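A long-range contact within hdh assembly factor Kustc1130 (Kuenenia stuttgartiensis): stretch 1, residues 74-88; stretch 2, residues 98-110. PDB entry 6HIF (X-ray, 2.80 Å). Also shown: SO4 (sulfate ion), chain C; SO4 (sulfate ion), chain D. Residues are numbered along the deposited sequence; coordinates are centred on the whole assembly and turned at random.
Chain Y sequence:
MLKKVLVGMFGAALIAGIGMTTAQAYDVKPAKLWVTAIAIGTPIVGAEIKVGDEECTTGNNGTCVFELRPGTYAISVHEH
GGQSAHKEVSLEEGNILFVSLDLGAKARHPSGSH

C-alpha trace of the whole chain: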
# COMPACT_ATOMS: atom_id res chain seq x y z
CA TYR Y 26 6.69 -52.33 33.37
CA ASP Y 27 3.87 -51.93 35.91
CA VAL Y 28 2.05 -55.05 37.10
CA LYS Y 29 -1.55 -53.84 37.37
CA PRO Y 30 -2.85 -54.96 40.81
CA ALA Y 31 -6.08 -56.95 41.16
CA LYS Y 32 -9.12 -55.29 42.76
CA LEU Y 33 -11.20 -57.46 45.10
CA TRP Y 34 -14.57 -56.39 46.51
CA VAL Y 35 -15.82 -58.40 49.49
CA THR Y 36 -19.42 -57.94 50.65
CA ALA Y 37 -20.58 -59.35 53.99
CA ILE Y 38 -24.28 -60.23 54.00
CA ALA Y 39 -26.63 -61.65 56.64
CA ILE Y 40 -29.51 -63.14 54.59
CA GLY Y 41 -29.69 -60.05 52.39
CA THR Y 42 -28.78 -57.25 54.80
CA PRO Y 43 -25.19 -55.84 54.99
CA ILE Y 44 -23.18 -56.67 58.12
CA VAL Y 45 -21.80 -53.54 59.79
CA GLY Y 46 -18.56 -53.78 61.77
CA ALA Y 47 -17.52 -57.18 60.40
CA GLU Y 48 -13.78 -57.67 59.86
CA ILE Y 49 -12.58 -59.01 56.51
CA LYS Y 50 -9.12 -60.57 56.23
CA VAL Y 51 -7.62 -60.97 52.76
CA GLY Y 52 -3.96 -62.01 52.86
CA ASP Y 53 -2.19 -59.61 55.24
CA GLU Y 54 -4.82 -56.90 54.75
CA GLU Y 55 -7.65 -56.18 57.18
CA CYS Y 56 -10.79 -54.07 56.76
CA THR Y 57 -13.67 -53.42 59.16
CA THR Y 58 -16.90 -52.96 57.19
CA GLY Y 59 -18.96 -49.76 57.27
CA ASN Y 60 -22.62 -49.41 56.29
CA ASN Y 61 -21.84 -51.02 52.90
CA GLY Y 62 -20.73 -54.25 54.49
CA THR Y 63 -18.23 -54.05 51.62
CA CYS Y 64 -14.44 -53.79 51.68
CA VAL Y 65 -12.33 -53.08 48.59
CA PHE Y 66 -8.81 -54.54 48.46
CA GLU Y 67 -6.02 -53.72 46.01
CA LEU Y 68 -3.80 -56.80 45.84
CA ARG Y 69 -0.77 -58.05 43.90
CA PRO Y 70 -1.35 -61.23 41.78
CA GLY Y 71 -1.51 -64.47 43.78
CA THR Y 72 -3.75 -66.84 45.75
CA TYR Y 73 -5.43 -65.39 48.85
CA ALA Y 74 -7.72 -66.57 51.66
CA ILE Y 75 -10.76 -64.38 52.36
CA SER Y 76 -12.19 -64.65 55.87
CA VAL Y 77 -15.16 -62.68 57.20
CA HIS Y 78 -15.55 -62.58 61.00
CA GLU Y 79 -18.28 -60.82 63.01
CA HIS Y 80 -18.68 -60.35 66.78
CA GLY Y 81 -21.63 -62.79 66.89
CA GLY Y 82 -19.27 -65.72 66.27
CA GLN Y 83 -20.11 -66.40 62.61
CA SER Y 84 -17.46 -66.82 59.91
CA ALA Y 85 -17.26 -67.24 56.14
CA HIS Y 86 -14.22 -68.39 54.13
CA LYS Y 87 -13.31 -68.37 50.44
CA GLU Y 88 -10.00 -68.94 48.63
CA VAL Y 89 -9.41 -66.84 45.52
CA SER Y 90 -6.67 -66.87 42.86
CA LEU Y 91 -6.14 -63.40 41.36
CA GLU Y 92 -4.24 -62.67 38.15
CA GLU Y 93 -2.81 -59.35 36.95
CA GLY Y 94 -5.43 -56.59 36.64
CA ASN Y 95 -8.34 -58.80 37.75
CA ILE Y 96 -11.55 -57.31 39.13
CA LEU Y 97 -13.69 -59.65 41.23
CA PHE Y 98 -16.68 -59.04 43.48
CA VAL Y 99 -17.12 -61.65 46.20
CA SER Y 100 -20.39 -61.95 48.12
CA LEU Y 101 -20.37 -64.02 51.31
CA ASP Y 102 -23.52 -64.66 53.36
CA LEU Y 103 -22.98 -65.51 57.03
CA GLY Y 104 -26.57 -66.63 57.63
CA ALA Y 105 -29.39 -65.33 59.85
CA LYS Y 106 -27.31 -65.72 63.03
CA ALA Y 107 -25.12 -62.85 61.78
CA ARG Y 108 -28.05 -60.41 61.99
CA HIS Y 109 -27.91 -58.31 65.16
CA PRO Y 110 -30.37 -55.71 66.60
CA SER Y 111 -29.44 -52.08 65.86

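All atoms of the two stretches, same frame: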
# COMPACT_ATOMS: atom_id res chain seq x y z
N ALA Y 74 -6.62 -66.03 50.87
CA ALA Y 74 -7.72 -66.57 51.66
C ALA Y 74 -8.55 -65.43 52.24
O ALA Y 74 -8.04 -64.61 53.01
CB ALA Y 74 -7.18 -67.49 52.73
N ILE Y 75 -9.82 -65.36 51.84
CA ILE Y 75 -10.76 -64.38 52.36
C ILE Y 75 -11.45 -65.00 53.58
O ILE Y 75 -11.93 -66.13 53.51
CB ILE Y 75 -11.78 -63.94 51.30
CG1 ILE Y 75 -11.11 -63.51 49.99
CG2 ILE Y 75 -12.70 -62.85 51.83
CD1 ILE Y 75 -12.04 -63.49 48.80
N SER Y 76 -11.47 -64.24 54.68
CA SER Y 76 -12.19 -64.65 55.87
C SER Y 76 -12.97 -63.47 56.43
O SER Y 76 -12.41 -62.39 56.65
CB SER Y 76 -11.26 -65.25 56.90
OG SER Y 76 -10.29 -64.31 57.32
N VAL Y 77 -14.28 -63.69 56.65
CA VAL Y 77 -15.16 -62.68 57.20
C VAL Y 77 -15.58 -63.13 58.60
O VAL Y 77 -16.19 -64.18 58.76
CB VAL Y 77 -16.38 -62.42 56.29
CG1 VAL Y 77 -17.28 -61.34 56.84
CG2 VAL Y 77 -15.95 -62.09 54.87
N HIS Y 78 -15.22 -62.32 59.61
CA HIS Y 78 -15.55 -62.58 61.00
C HIS Y 78 -16.42 -61.44 61.53
O HIS Y 78 -16.19 -60.28 61.19
CB HIS Y 78 -14.26 -62.75 61.82
CG HIS Y 78 -13.64 -64.10 61.72
ND1 HIS Y 78 -13.24 -64.81 62.84
CD2 HIS Y 78 -13.35 -64.88 60.66
CE1 HIS Y 78 -12.73 -65.97 62.46
NE2 HIS Y 78 -12.78 -66.04 61.13
N GLU Y 79 -17.40 -61.79 62.37
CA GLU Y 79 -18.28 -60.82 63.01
C GLU Y 79 -18.54 -61.24 64.46
O GLU Y 79 -18.58 -62.43 64.76
CB GLU Y 79 -19.52 -60.57 62.14
CG GLU Y 79 -20.83 -60.46 62.91
CD GLU Y 79 -21.54 -61.79 63.09
OE1 GLU Y 79 -21.27 -62.72 62.30
OE2 GLU Y 79 -22.35 -61.90 64.02
N HIS Y 80 -18.74 -60.23 65.33
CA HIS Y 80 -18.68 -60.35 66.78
C HIS Y 80 -19.70 -61.35 67.33
O HIS Y 80 -19.64 -61.70 68.51
CB HIS Y 80 -18.77 -58.97 67.44
CG HIS Y 80 -17.44 -58.36 67.75
ND1 HIS Y 80 -16.72 -58.67 68.89
CD2 HIS Y 80 -16.69 -57.46 67.06
CE1 HIS Y 80 -15.59 -57.99 68.90
NE2 HIS Y 80 -15.55 -57.24 67.79
N GLY Y 81 -20.64 -61.80 66.49
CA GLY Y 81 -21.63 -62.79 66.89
C GLY Y 81 -21.02 -64.18 67.02
O GLY Y 81 -21.50 -64.99 67.81
N GLY Y 82 -19.97 -64.45 66.24
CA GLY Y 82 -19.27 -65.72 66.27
C GLY Y 82 -19.42 -66.50 64.96
O GLY Y 82 -19.13 -67.69 64.91
N GLN Y 83 -19.88 -65.80 63.91
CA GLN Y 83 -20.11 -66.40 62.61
C GLN Y 83 -18.95 -66.05 61.68
O GLN Y 83 -18.41 -64.94 61.75
CB GLN Y 83 -21.45 -65.94 62.04
CG GLN Y 83 -22.65 -66.51 62.77
CD GLN Y 83 -22.86 -67.98 62.50
OE1 GLN Y 83 -22.52 -68.49 61.43
NE2 GLN Y 83 -23.43 -68.68 63.47
N SER Y 84 -18.59 -67.00 60.81
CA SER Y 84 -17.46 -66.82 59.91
C SER Y 84 -17.78 -67.38 58.53
O SER Y 84 -18.54 -68.33 58.40
CB SER Y 84 -16.20 -67.44 60.49
OG SER Y 84 -16.35 -68.83 60.69
N ALA Y 85 -17.18 -66.76 57.51
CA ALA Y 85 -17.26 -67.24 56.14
C ALA Y 85 -15.87 -67.20 55.52
O ALA Y 85 -15.11 -66.26 55.75
CB ALA Y 85 -18.24 -66.41 55.35
N HIS Y 86 -15.54 -68.24 54.73
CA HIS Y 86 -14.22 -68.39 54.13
C HIS Y 86 -14.35 -68.67 52.64
O HIS Y 86 -15.25 -69.37 52.20
CB HIS Y 86 -13.43 -69.51 54.84
CG HIS Y 86 -13.25 -69.28 56.30
ND1 HIS Y 86 -14.08 -69.84 57.24
CD2 HIS Y 86 -12.34 -68.55 56.98
CE1 HIS Y 86 -13.69 -69.48 58.45
NE2 HIS Y 86 -12.62 -68.68 58.31
N LYS Y 87 -13.42 -68.09 51.86
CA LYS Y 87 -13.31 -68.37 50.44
C LYS Y 87 -11.87 -68.12 49.98
O LYS Y 87 -11.27 -67.10 50.32
CB LYS Y 87 -14.30 -67.53 49.62
CG LYS Y 87 -14.68 -68.14 48.28
CD LYS Y 87 -15.28 -67.14 47.31
CE LYS Y 87 -15.59 -67.77 45.97
NZ LYS Y 87 -15.81 -66.74 44.93
N GLU Y 88 -11.33 -69.06 49.20
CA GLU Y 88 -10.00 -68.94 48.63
C GLU Y 88 -10.12 -68.49 47.18
O GLU Y 88 -10.94 -69.01 46.43
CB GLU Y 88 -9.25 -70.27 48.74
CG GLU Y 88 -7.74 -70.13 48.64
CD GLU Y 88 -7.00 -71.45 48.62
OE1 GLU Y 88 -7.22 -72.27 49.53
OE2 GLU Y 88 -6.21 -71.66 47.67
N PHE Y 98 -15.80 -59.28 42.35
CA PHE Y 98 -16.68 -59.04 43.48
C PHE Y 98 -17.01 -60.38 44.12
O PHE Y 98 -17.41 -61.32 43.44
CB PHE Y 98 -17.96 -58.32 43.02
CG PHE Y 98 -17.78 -56.89 42.56
CD1 PHE Y 98 -17.02 -56.59 41.44
CD2 PHE Y 98 -18.41 -55.86 43.24
CE1 PHE Y 98 -16.87 -55.28 41.02
CE2 PHE Y 98 -18.26 -54.54 42.81
CZ PHE Y 98 -17.49 -54.25 41.70
N VAL Y 99 -16.81 -60.45 45.44
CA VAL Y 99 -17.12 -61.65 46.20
C VAL Y 99 -18.22 -61.30 47.21
O VAL Y 99 -18.14 -60.29 47.91
CB VAL Y 99 -15.87 -62.24 46.88
CG1 VAL Y 99 -16.22 -63.30 47.92
CG2 VAL Y 99 -14.90 -62.81 45.85
N SER Y 100 -19.26 -62.15 47.24
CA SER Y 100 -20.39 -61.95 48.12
C SER Y 100 -20.54 -63.16 49.03
O SER Y 100 -20.84 -64.26 48.56
CB SER Y 100 -21.65 -61.71 47.33
OG SER Y 100 -22.52 -60.85 48.04
N LEU Y 101 -20.32 -62.95 50.33
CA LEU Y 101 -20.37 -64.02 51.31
C LEU Y 101 -21.50 -63.76 52.30
O LEU Y 101 -21.55 -62.70 52.93
CB LEU Y 101 -19.02 -64.13 52.02
CG LEU Y 101 -17.84 -64.56 51.15
CD1 LEU Y 101 -16.52 -64.24 51.83
CD2 LEU Y 101 -17.92 -66.03 50.79
N ASP Y 102 -22.42 -64.73 52.41
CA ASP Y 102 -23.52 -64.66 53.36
C ASP Y 102 -23.19 -65.49 54.59
O ASP Y 102 -22.78 -66.64 54.48
CB ASP Y 102 -24.84 -65.11 52.74
CG ASP Y 102 -26.04 -64.74 53.59
OD1 ASP Y 102 -26.38 -63.54 53.62
OD2 ASP Y 102 -26.62 -65.65 54.23
N LEU Y 103 -23.38 -64.89 55.78
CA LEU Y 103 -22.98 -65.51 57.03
C LEU Y 103 -24.20 -66.06 57.76
O LEU Y 103 -24.09 -66.50 58.90
CB LEU Y 103 -22.24 -64.48 57.89
CG LEU Y 103 -20.75 -64.33 57.61
CD1 LEU Y 103 -20.50 -63.52 56.34
CD2 LEU Y 103 -20.04 -63.69 58.79
N GLY Y 104 -25.35 -66.04 57.09
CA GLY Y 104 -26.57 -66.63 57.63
C GLY Y 104 -27.33 -65.66 58.54
O GLY Y 104 -26.89 -64.53 58.75
N ALA Y 105 -28.45 -66.14 59.08
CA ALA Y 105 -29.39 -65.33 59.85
C ALA Y 105 -28.84 -65.03 61.24
O ALA Y 105 -29.27 -64.07 61.88
CB ALA Y 105 -30.72 -66.02 59.91
N LYS Y 106 -27.89 -65.86 61.70
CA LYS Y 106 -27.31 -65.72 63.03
C LYS Y 106 -26.39 -64.50 63.07
O LYS Y 106 -26.01 -64.05 64.15
CB LYS Y 106 -26.56 -66.99 63.43
CG LYS Y 106 -27.43 -68.21 63.73
CD LYS Y 106 -26.63 -69.50 63.77
CE LYS Y 106 -27.48 -70.75 63.92
NZ LYS Y 106 -27.99 -70.90 65.30
N ALA Y 107 -26.04 -63.97 61.89
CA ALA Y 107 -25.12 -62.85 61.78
C ALA Y 107 -25.87 -61.52 61.80
O ALA Y 107 -25.26 -60.46 61.64
CB ALA Y 107 -24.30 -63.00 60.52
N ARG Y 108 -27.19 -61.58 61.99
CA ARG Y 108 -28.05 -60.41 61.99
C ARG Y 108 -28.32 -59.98 63.43
O ARG Y 108 -28.91 -60.74 64.20
CB ARG Y 108 -29.35 -60.74 61.26
CG ARG Y 108 -30.03 -59.54 60.61
CD ARG Y 108 -31.26 -59.99 59.85
NE ARG Y 108 -31.94 -58.89 59.18
CZ ARG Y 108 -33.04 -59.03 58.44
NH1 ARG Y 108 -33.61 -60.22 58.31
NH2 ARG Y 108 -33.55 -57.98 57.83
N HIS Y 109 -27.89 -58.76 63.78
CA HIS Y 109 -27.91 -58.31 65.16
C HIS Y 109 -28.73 -57.03 65.30
O HIS Y 109 -28.63 -56.14 64.47
CB HIS Y 109 -26.48 -58.15 65.71
CG HIS Y 109 -25.74 -59.45 65.81
ND1 HIS Y 109 -26.13 -60.45 66.69
CD2 HIS Y 109 -24.65 -59.90 65.17
CE1 HIS Y 109 -25.30 -61.46 66.58
NE2 HIS Y 109 -24.39 -61.15 65.65
N PRO Y 110 -29.58 -56.92 66.36
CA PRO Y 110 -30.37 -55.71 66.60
C PRO Y 110 -29.54 -54.43 66.64
O PRO Y 110 -28.46 -54.41 67.23
CB PRO Y 110 -31.03 -55.97 67.97
CG PRO Y 110 -31.12 -57.48 68.03
CD PRO Y 110 -29.85 -57.96 67.36
S SO4 C . -16.93 -71.35 55.63
O1 SO4 C . -17.89 -72.48 55.63
O2 SO4 C . -17.21 -70.45 54.48
O3 SO4 C . -17.06 -70.58 56.89
O4 SO4 C . -15.56 -71.90 55.51
S SO4 D . -9.19 -66.61 60.22
O1 SO4 D . -9.06 -65.15 59.98
O2 SO4 D . -10.33 -67.15 59.46
O3 SO4 D . -7.95 -67.29 59.77
O4 SO4 D . -9.41 -66.85 61.66

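Stretch 1 folds back on itself as a β-hairpin, and its inward face packs against the strand 98-102 and the loop that follows. No backbone hydrogen bond joins the two stretches; side chains make most of the contact. Within the hairpin, paired backbone bonds such as Val77 N to Ala85 O (2.8 Å) and Ala85 N to Val77 O (3.0 Å) hold both strands in register, so that Ile75, Val77, Ala85 and Lys87 all point toward stretch 2.

The apolar contacts follow this alternation. Ile75 CD1 lies 4.2 Å from Val99 CG2, and Val77 CG2 lies 3.8 Å from Leu101 CD1. Branched side chains suit these positions, buried at Ile75, Val77 and Val99, because they fill space between the layers without leaving polar groups unpaired. Leu103 has the largest covered area in the contact. Its CA-to-CB bond points sideways, yet the side chain's end comes nearer, placing CD1 3.9 Å from Val77 CG1 and 3.8 Å from Ala85 CB. The small methyl of Ala85 lets the backbones come close here, with Ala85 CA 6.0 Å from Leu103 CA. Lys87 contributes its aliphatic part, CD being 4.0 Å from Val99 CG1, while its NZ is hydrogen-bonded elsewhere in the structure.

Polar contact gathers near the hairpin turn. His109 NE2 donates a hydrogen bond to Glu79 OE2 (2.7 Å), with the carboxylate oxygen at the ring's edge, near its plane, where an imidazole nitrogen can direct its hydrogen. The same OE2 accepts a weak bond from Gly81 N (3.0 Å), so one acceptor ties the turn to stretch 2. Glycine fits at Gly81: an ideal CB would fall 2.3 Å from His109 NE2 and 2.1 Å from Glu79 OE2. Nearby, Gln83 lies against the 3-10 segment, its NE2 3.3 Å from Lys106 CD, a van der Waals contact.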